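Local coordinates for putative curved DNA-binding protein (Chaetomium thermophilum var. thermophilum DSM 1495, PDB 4IPA) that is the thermophilic fungal form of Arx1, a ribosome-biogenesis factor with the methionine aminopeptidase fold, and may also bind DNA, at residues 243-255 against 346-359. Residues are numbered along the deposited sequence; the frame is centred on the assembly and turned at random.
Sequences GVPEVGDVWGVEV and LTTIAITKNGITRI
Ile351 pushes its CD1 into a corner built by a turn of the 243-255 segment, pressing unusually tightly on Pro245 CB (3.5 Å) and lying 3.9 Å from Trp251 CD1, oblique to the indole. Its CG1 stands anti to the carbonyl carbon (chi1 -51°), which aims CD1 at this corner while CG2 packs on Val247 CA. Pro245 CG covers one face of the indole near its rim. The corner is fixed by Asp249, whose OD2 accepts Trp251 NE1 (3.1 Å) and Glu246 N from opposite faces of the carboxylate and forms a salt bridge with Lys229. With an alanine here, the indole N-H and Glu246 N would probably lose their common acceptor and Lys229 its salt-bridge partner, leaving the ring less firmly held beside Ile351. Backbone bonds join the segments from Gly248 N to Ile351 O (2.8 Å) through to Thr347 N and Val253 O (2.8 Å), pairing strands 250-255 and 346-352 antiparallel at 154°. On the face of Trp251 and Val253, Ile349 CD1 meets Val253 CG2 at 3.6 Å, and helix 148-167 packs against Val253. On the other face Val250 CG1 touches Thr348 CG2 (3.8 Å), while Thr348 OG1 bonds to Ile130 O of strand 127-136. A water donates to Val253 O and accepts from Thr347 OG1. Strand 250-258 is the middle one of a five-stranded antiparallel sheet of the M24 fold, with 342-352 between it and 355-360, reached through the type I turn at Thr352-Gly355. The chemistry implies a ladder whose loop end is secured by apolar contacts around Ile351 and by one carboxylate oxygen shared among three donors.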
loop_
_atom_site.group_PDB
_atom_site.type_symbol
_atom_site.label_atom_id
_atom_site.label_comp_id
_atom_site.label_asym_id
_atom_site.label_seq_id
_atom_site.Cartn_x
_atom_site.Cartn_y
_atom_site.Cartn_z
ATOM N N GLY A 243 4.054 -5.006 -17.836
ATOM C CA GLY A 243 5.404 -4.622 -17.485
ATOM C C GLY A 243 6.021 -5.594 -16.502
ATOM O O GLY A 243 5.327 -6.253 -15.725
ATOM N N VAL A 244 7.343 -5.676 -16.527
ATOM C CA VAL A 244 8.061 -6.634 -15.712
ATOM C C VAL A 244 9.070 -5.915 -14.840
ATOM O O VAL A 244 9.677 -4.933 -15.273
ATOM C CB VAL A 244 8.790 -7.635 -16.617
ATOM C CG1 VAL A 244 9.841 -8.387 -15.846
ATOM C CG2 VAL A 244 7.776 -8.581 -17.264
ATOM N N PRO A 245 9.255 -6.397 -13.604
ATOM C CA PRO A 245 10.247 -5.771 -12.723
ATOM C C PRO A 245 11.665 -5.973 -13.259
ATOM O O PRO A 245 11.988 -7.068 -13.710
ATOM C CB PRO A 245 10.073 -6.527 -11.402
ATOM C CG PRO A 245 8.741 -7.210 -11.509
ATOM C CD PRO A 245 8.545 -7.506 -12.948
ATOM N N GLU A 246 12.483 -4.927 -13.191
ATOM C CA GLU A 246 13.842 -4.955 -13.692
ATOM C C GLU A 246 14.759 -4.353 -12.647
ATOM O O GLU A 246 14.349 -3.475 -11.871
ATOM C CB GLU A 246 13.967 -4.126 -14.976
ATOM C CG GLU A 246 13.127 -4.608 -16.148
ATOM C CD GLU A 246 13.406 -3.811 -17.422
ATOM O OE1 GLU A 246 12.682 -2.831 -17.679
ATOM O OE2 GLU A 246 14.355 -4.157 -18.166
ATOM N N VAL A 247 16.007 -4.813 -12.639
ATOM C CA VAL A 247 17.050 -4.185 -11.841
ATOM C C VAL A 247 17.029 -2.700 -12.160
ATOM O O VAL A 247 16.894 -2.322 -13.321
ATOM C CB VAL A 247 18.435 -4.781 -12.175
ATOM C CG1 VAL A 247 19.570 -3.874 -11.664
ATOM C CG2 VAL A 247 18.558 -6.197 -11.609
ATOM N N GLY A 248 17.143 -1.857 -11.137
ATOM C CA GLY A 248 16.994 -0.416 -11.315
ATOM C C GLY A 248 15.619 0.124 -10.904
ATOM O O GLY A 248 15.459 1.326 -10.702
ATOM N N ASP A 249 14.627 -0.760 -10.775
ATOM C CA ASP A 249 13.250 -0.353 -10.456
ATOM C C ASP A 249 13.014 -0.121 -8.959
ATOM O O ASP A 249 13.576 -0.822 -8.106
ATOM C CB ASP A 249 12.252 -1.435 -10.873
ATOM C CG ASP A 249 11.996 -1.497 -12.380
ATOM O OD1 ASP A 249 12.524 -0.672 -13.160
ATOM O OD2 ASP A 249 11.223 -2.397 -12.774
ATOM N N VAL A 250 12.158 0.848 -8.643
ATOM C CA VAL A 250 11.486 0.852 -7.345
ATOM C C VAL A 250 9.970 0.600 -7.491
ATOM O O VAL A 250 9.292 1.213 -8.336
ATOM C CB VAL A 250 11.759 2.141 -6.550
ATOM C CG1 VAL A 250 10.888 2.185 -5.309
ATOM C CG2 VAL A 250 13.230 2.216 -6.174
ATOM N N TRP A 251 9.449 -0.306 -6.661
ATOM C CA TRP A 251 8.040 -0.680 -6.699
ATOM C C TRP A 251 7.321 -0.514 -5.358
ATOM O O TRP A 251 7.885 -0.766 -4.287
ATOM C CB TRP A 251 7.896 -2.140 -7.102
ATOM C CG TRP A 251 8.149 -2.440 -8.523
ATOM C CD1 TRP A 251 9.366 -2.521 -9.142
ATOM C CD2 TRP A 251 7.166 -2.757 -9.517
ATOM N NE1 TRP A 251 9.200 -2.838 -10.461
ATOM C CE2 TRP A 251 7.860 -3.005 -10.721
ATOM C CE3 TRP A 251 5.764 -2.866 -9.503
ATOM C CZ2 TRP A 251 7.209 -3.347 -11.908
ATOM C CZ3 TRP A 251 5.110 -3.205 -10.673
ATOM C CH2 TRP A 251 5.839 -3.445 -11.869
ATOM N N GLY A 252 6.053 -0.122 -5.433
ATOM C CA GLY A 252 5.155 -0.238 -4.299
ATOM C C GLY A 252 4.424 -1.567 -4.428
ATOM O O GLY A 252 3.500 -1.711 -5.225
ATOM N N VAL A 253 4.855 -2.559 -3.660
ATOM C CA VAL A 253 4.314 -3.896 -3.801
ATOM C C VAL A 253 3.192 -4.152 -2.797
ATOM O O VAL A 253 3.416 -4.085 -1.573
ATOM C CB VAL A 253 5.404 -4.972 -3.596
ATOM C CG1 VAL A 253 4.781 -6.374 -3.714
ATOM C CG2 VAL A 253 6.568 -4.782 -4.600
ATOM N N GLU A 254 1.998 -4.441 -3.320
ATOM C CA GLU A 254 0.818 -4.673 -2.485
ATOM C C GLU A 254 0.204 -6.048 -2.683
ATOM O O GLU A 254 0.075 -6.543 -3.819
ATOM C CB GLU A 254 -0.274 -3.621 -2.726
ATOM C CG GLU A 254 -1.434 -3.751 -1.723
ATOM C CD GLU A 254 -2.573 -2.760 -1.926
ATOM O OE1 GLU A 254 -2.365 -1.716 -2.571
ATOM O OE2 GLU A 254 -3.693 -3.034 -1.429
ATOM N N VAL A 255 -0.173 -6.659 -1.563
ATOM C CA VAL A 255 -1.043 -7.834 -1.575
ATOM C C VAL A 255 -2.223 -7.626 -0.638
ATOM O O VAL A 255 -2.098 -6.939 0.386
ATOM C CB VAL A 255 -0.315 -9.121 -1.145
ATOM C CG1 VAL A 255 0.802 -9.448 -2.128
ATOM C CG2 VAL A 255 0.212 -9.004 0.294
ATOM N N LEU A 346 1.714 -3.565 2.171
ATOM C CA LEU A 346 2.258 -2.766 1.100
ATOM C C LEU A 346 3.688 -2.449 1.505
ATOM O O LEU A 346 3.951 -1.901 2.584
ATOM C CB LEU A 346 1.428 -1.488 0.862
ATOM C CG LEU A 346 1.485 -0.892 -0.559
ATOM C CD1 LEU A 346 0.377 0.165 -0.843
ATOM C CD2 LEU A 346 2.868 -0.323 -0.869
ATOM N N THR A 347 4.607 -2.829 0.632
ATOM C CA THR A 347 6.022 -2.657 0.873
ATOM C C THR A 347 6.606 -1.890 -0.307
ATOM O O THR A 347 6.327 -2.209 -1.463
ATOM C CB THR A 347 6.719 -4.036 0.967
ATOM O OG1 THR A 347 6.062 -4.851 1.954
ATOM C CG2 THR A 347 8.193 -3.881 1.328
ATOM N N THR A 348 7.422 -0.885 -0.033
ATOM C CA THR A 348 8.168 -0.225 -1.102
ATOM C C THR A 348 9.544 -0.877 -1.236
ATOM O O THR A 348 10.318 -0.876 -0.287
ATOM C CB THR A 348 8.312 1.277 -0.830
ATOM O OG1 THR A 348 7.014 1.884 -0.885
ATOM C CG2 THR A 348 9.241 1.933 -1.892
ATOM N N ILE A 349 9.832 -1.454 -2.398
ATOM C CA ILE A 349 11.096 -2.163 -2.602
ATOM C C ILE A 349 12.015 -1.517 -3.628
ATOM O O ILE A 349 11.582 -0.749 -4.489
ATOM C CB ILE A 349 10.884 -3.609 -3.094
ATOM C CG1 ILE A 349 10.293 -3.592 -4.509
ATOM C CG2 ILE A 349 10.056 -4.416 -2.089
ATOM C CD1 ILE A 349 10.104 -4.960 -5.129
ATOM N N ALA A 350 13.293 -1.873 -3.538
ATOM C CA ALA A 350 14.250 -1.563 -4.588
ATOM C C ALA A 350 14.806 -2.859 -5.180
ATOM O O ALA A 350 15.079 -3.820 -4.461
ATOM C CB ALA A 350 15.372 -0.697 -4.051
ATOM N N ILE A 351 14.946 -2.878 -6.498
ATOM C CA ILE A 351 15.505 -4.011 -7.193
ATOM C C ILE A 351 16.888 -3.621 -7.668
ATOM O O ILE A 351 17.030 -2.711 -8.477
ATOM C CB ILE A 351 14.645 -4.402 -8.399
ATOM C CG1 ILE A 351 13.179 -4.563 -7.959
ATOM C CG2 ILE A 351 15.186 -5.673 -9.034
ATOM C CD1 ILE A 351 12.220 -5.123 -9.026
ATOM N N THR A 352 17.913 -4.285 -7.143
ATOM C CA THR A 352 19.279 -3.998 -7.565
ATOM C C THR A 352 19.990 -5.283 -7.971
ATOM O O THR A 352 19.417 -6.378 -7.914
ATOM C CB THR A 352 20.108 -3.371 -6.427
ATOM O OG1 THR A 352 20.339 -4.360 -5.411
ATOM C CG2 THR A 352 19.397 -2.176 -5.817
ATOM N N LYS A 353 21.252 -5.118 -8.358
ATOM C CA LYS A 353 22.190 -6.200 -8.632
ATOM C C LYS A 353 22.015 -7.355 -7.675
ATOM O O LYS A 353 22.025 -8.519 -8.071
ATOM C CB LYS A 353 23.603 -5.669 -8.410
ATOM C CG LYS A 353 24.475 -5.604 -9.620
ATOM C CD LYS A 353 25.716 -4.782 -9.290
ATOM C CE LYS A 353 26.308 -5.200 -7.953
ATOM N NZ LYS A 353 27.442 -4.318 -7.549
ATOM N N ASN A 354 21.896 -7.010 -6.397
ATOM C CA ASN A 354 21.856 -7.991 -5.326
ATOM C C ASN A 354 20.460 -8.512 -5.023
ATOM O O ASN A 354 20.243 -9.160 -4.004
ATOM C CB ASN A 354 22.470 -7.387 -4.069
ATOM C CG ASN A 354 23.965 -7.150 -4.213
ATOM O OD1 ASN A 354 24.698 -8.007 -4.719
ATOM N ND2 ASN A 354 24.423 -5.978 -3.778
ATOM N N GLY A 355 19.514 -8.233 -5.910
ATOM C CA GLY A 355 18.142 -8.646 -5.697
ATOM C C GLY A 355 17.262 -7.568 -5.069
ATOM O O GLY A 355 17.420 -6.364 -5.315
ATOM N N ILE A 356 16.323 -8.012 -4.245
ATOM C CA ILE A 356 15.268 -7.139 -3.769
ATOM C C ILE A 356 15.480 -6.743 -2.329
ATOM O O ILE A 356 15.597 -7.608 -1.452
ATOM C CB ILE A 356 13.879 -7.798 -3.942
ATOM C CG1 ILE A 356 13.476 -7.748 -5.421
ATOM C CG2 ILE A 356 12.832 -7.115 -3.051
ATOM C CD1 ILE A 356 12.099 -8.251 -5.706
ATOM N N THR A 357 15.520 -5.427 -2.110
ATOM C CA THR A 357 15.620 -4.824 -0.780
ATOM C C THR A 357 14.322 -4.115 -0.395
ATOM O O THR A 357 13.757 -3.342 -1.189
ATOM C CB THR A 357 16.737 -3.753 -0.750
ATOM O OG1 THR A 357 17.952 -4.321 -1.237
ATOM C CG2 THR A 357 16.965 -3.242 0.674
ATOM N N ARG A 358 13.860 -4.352 0.827
ATOM C CA ARG A 358 12.669 -3.666 1.331
ATOM C C ARG A 358 13.081 -2.311 1.899
ATOM O O ARG A 358 13.508 -2.220 3.045
ATOM C CB ARG A 358 11.963 -4.495 2.411
ATOM C CG ARG A 358 11.696 -5.946 2.024
ATOM C CD ARG A 358 10.880 -6.713 3.100
ATOM N NE ARG A 358 11.164 -8.151 3.041
ATOM C CZ ARG A 358 10.256 -9.122 3.069
ATOM N NH1 ARG A 358 8.966 -8.833 3.164
ATOM N NH2 ARG A 358 10.641 -10.397 3.016
ATOM N N ILE A 359 12.983 -1.262 1.094
ATOM C CA ILE A 359 13.377 0.062 1.555
ATOM C C ILE A 359 12.490 0.472 2.721
ATOM O O ILE A 359 12.962 0.967 3.743
ATOM C CB ILE A 359 13.198 1.108 0.445
ATOM C CG1 ILE A 359 13.767 0.592 -0.875
ATOM C CG2 ILE A 359 13.823 2.434 0.844
ATOM C CD1 ILE A 359 13.434 1.502 -2.062
HETATM O O HOH W 1 3.857 -5.780 0.520
#